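Defective in germ line development protein 3, isoform a (Caenorhabditis elegans, PDB 3N89) probably acts in germline development as a Bicaudal-C-type protein whose four KH domains form one globular platform. Local coordinates at residues A[328-331]-A[332-336]. Numbering follows the deposited sequence.
Sequences LYTA and YQKVL
Leu328 and Tyr332 are joined by one of the i to i+4 backbone hydrogen bonds of the helix. Tyr332 N lies 2.8 Å from Leu328 O. Gln333 N reaches Tyr329 O at 2.8 Å, with a nearly straight N-H...O angle of 165°. The bonds that follow are longer in the model. Lys334 N lies 3.2 Å from Thr330 O, and the bond from Val335 N to Ala331 O is weak at 3.5 Å. Lys334 N also makes a weak bond to Ala331 O. Leu336 is the first residue to leave helical geometry.

Side-chain contacts across the turn are few. Thr330 and Lys334 run side by side in the same direction. Thr330 CG2 is anti to the backbone N and comes 3.8 Å from Lys334 NZ. Both residues lie on the more exposed side of the helix. The CB of Gln333 packs against Thr330 O at 3.6 Å.

The tyrosines make most of their side-chain contacts with other parts of the protein. With CG anti to the backbone N (chi1 177°), the Tyr332 ring is carried away from segment 328-331. One face of this ring receives Leu336 CG, 4.1 Å above the plane and offset toward the rim. The same ring stacks with Phe90, meets Phe265 edge-to-face, and its OH is hydrogen-bonded to Pro27 O. Tyr329 sets its ring edge-to-face with Phe90 and is hydrogen-bonded through OH to Asp94 OD1.

This is the C-terminal end of helix 325-335, an alpha-helix within the fourth GLD-3 KH domain. It packs on antiparallel strands 260-268 and 311-321, as in the layered alpha/beta KH fold, while its two tyrosines join it to helix 90-102 of the first GLD-3 KH domain.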
loop_
_atom_site.group_PDB
_atom_site.type_symbol
_atom_site.label_atom_id
_atom_site.label_comp_id
_atom_site.label_asym_id
_atom_site.label_seq_id
_atom_site.Cartn_x
_atom_site.Cartn_y
_atom_site.Cartn_z
ATOM N N LEU A 328 9.386 -11.659 -2.902
ATOM C CA LEU A 328 10.311 -10.627 -3.365
ATOM C C LEU A 328 11.643 -10.794 -2.634
ATOM O O LEU A 328 12.704 -10.865 -3.263
ATOM C CB LEU A 328 9.725 -9.236 -3.098
ATOM C CG LEU A 328 10.524 -7.978 -3.469
ATOM C CD1 LEU A 328 9.603 -6.762 -3.450
ATOM C CD2 LEU A 328 11.681 -7.772 -2.494
ATOM N N TYR A 329 11.595 -10.863 -1.307
ATOM C CA TYR A 329 12.822 -11.026 -0.529
ATOM C C TYR A 329 13.602 -12.265 -0.991
ATOM O O TYR A 329 14.823 -12.215 -1.139
ATOM C CB TYR A 329 12.497 -11.115 0.968
ATOM C CG TYR A 329 11.858 -9.859 1.538
ATOM C CD1 TYR A 329 12.037 -8.616 0.927
ATOM C CD2 TYR A 329 11.109 -9.904 2.716
ATOM C CE1 TYR A 329 11.492 -7.453 1.480
ATOM C CE2 TYR A 329 10.564 -8.743 3.278
ATOM C CZ TYR A 329 10.758 -7.529 2.655
ATOM O OH TYR A 329 10.226 -6.391 3.219
ATOM N N THR A 330 12.903 -13.372 -1.232
ATOM C CA THR A 330 13.570 -14.589 -1.697
ATOM C C THR A 330 14.341 -14.280 -2.976
ATOM O O THR A 330 15.486 -14.706 -3.150
ATOM C CB THR A 330 12.556 -15.703 -2.008
ATOM O OG1 THR A 330 11.856 -16.059 -0.812
ATOM C CG2 THR A 330 13.260 -16.927 -2.571
ATOM N N ALA A 331 13.694 -13.539 -3.874
ATOM C CA ALA A 331 14.312 -13.163 -5.133
ATOM C C ALA A 331 15.545 -12.322 -4.823
ATOM O O ALA A 331 16.574 -12.432 -5.493
ATOM C CB ALA A 331 13.331 -12.370 -5.983
ATOM N N TYR A 332 15.433 -11.484 -3.800
ATOM C CA TYR A 332 16.531 -10.626 -3.388
ATOM C C TYR A 332 17.712 -11.467 -2.909
ATOM O O TYR A 332 18.841 -11.297 -3.371
ATOM C CB TYR A 332 16.064 -9.701 -2.263
ATOM C CG TYR A 332 17.136 -8.800 -1.706
ATOM C CD1 TYR A 332 17.692 -7.783 -2.475
ATOM C CD2 TYR A 332 17.578 -8.948 -0.393
ATOM C CE1 TYR A 332 18.658 -6.929 -1.949
ATOM C CE2 TYR A 332 18.549 -8.100 0.145
ATOM C CZ TYR A 332 19.078 -7.095 -0.638
ATOM O OH TYR A 332 20.009 -6.244 -0.100
ATOM N N GLN A 333 17.456 -12.378 -1.980
ATOM C CA GLN A 333 18.515 -13.237 -1.457
ATOM C C GLN A 333 19.317 -13.884 -2.591
ATOM O O GLN A 333 20.536 -14.020 -2.489
ATOM C CB GLN A 333 17.920 -14.329 -0.562
ATOM C CG GLN A 333 18.947 -15.069 0.284
ATOM C CD GLN A 333 18.347 -16.246 1.036
ATOM O OE1 GLN A 333 17.374 -16.094 1.771
ATOM N NE2 GLN A 333 18.929 -17.428 0.853
ATOM N N LYS A 334 18.635 -14.267 -3.672
ATOM C CA LYS A 334 19.303 -14.902 -4.801
ATOM C C LYS A 334 20.290 -14.017 -5.547
ATOM O O LYS A 334 21.296 -14.518 -6.055
ATOM C CB LYS A 334 18.287 -15.462 -5.799
ATOM C CG LYS A 334 17.690 -16.813 -5.409
ATOM C CD LYS A 334 17.010 -17.475 -6.595
ATOM C CE LYS A 334 16.417 -18.837 -6.224
ATOM N NZ LYS A 334 15.211 -18.739 -5.345
ATOM N N VAL A 335 20.017 -12.717 -5.639
ATOM C CA VAL A 335 20.944 -11.837 -6.343
ATOM C C VAL A 335 22.214 -11.654 -5.527
ATOM O O VAL A 335 23.319 -11.757 -6.061
ATOM C CB VAL A 335 20.316 -10.444 -6.673
ATOM C CG1 VAL A 335 19.492 -9.928 -5.509
ATOM C CG2 VAL A 335 21.423 -9.441 -6.997
ATOM N N LEU A 336 22.064 -11.398 -4.233
ATOM C CA LEU A 336 23.225 -11.215 -3.360
ATOM C C LEU A 336 24.105 -12.450 -3.370
ATOM O O LEU A 336 23.611 -13.565 -3.479
ATOM C CB LEU A 336 22.793 -10.939 -1.917
ATOM C CG LEU A 336 22.154 -9.586 -1.628
ATOM C CD1 LEU A 336 21.990 -9.393 -0.136
ATOM C CD2 LEU A 336 23.032 -8.512 -2.183
#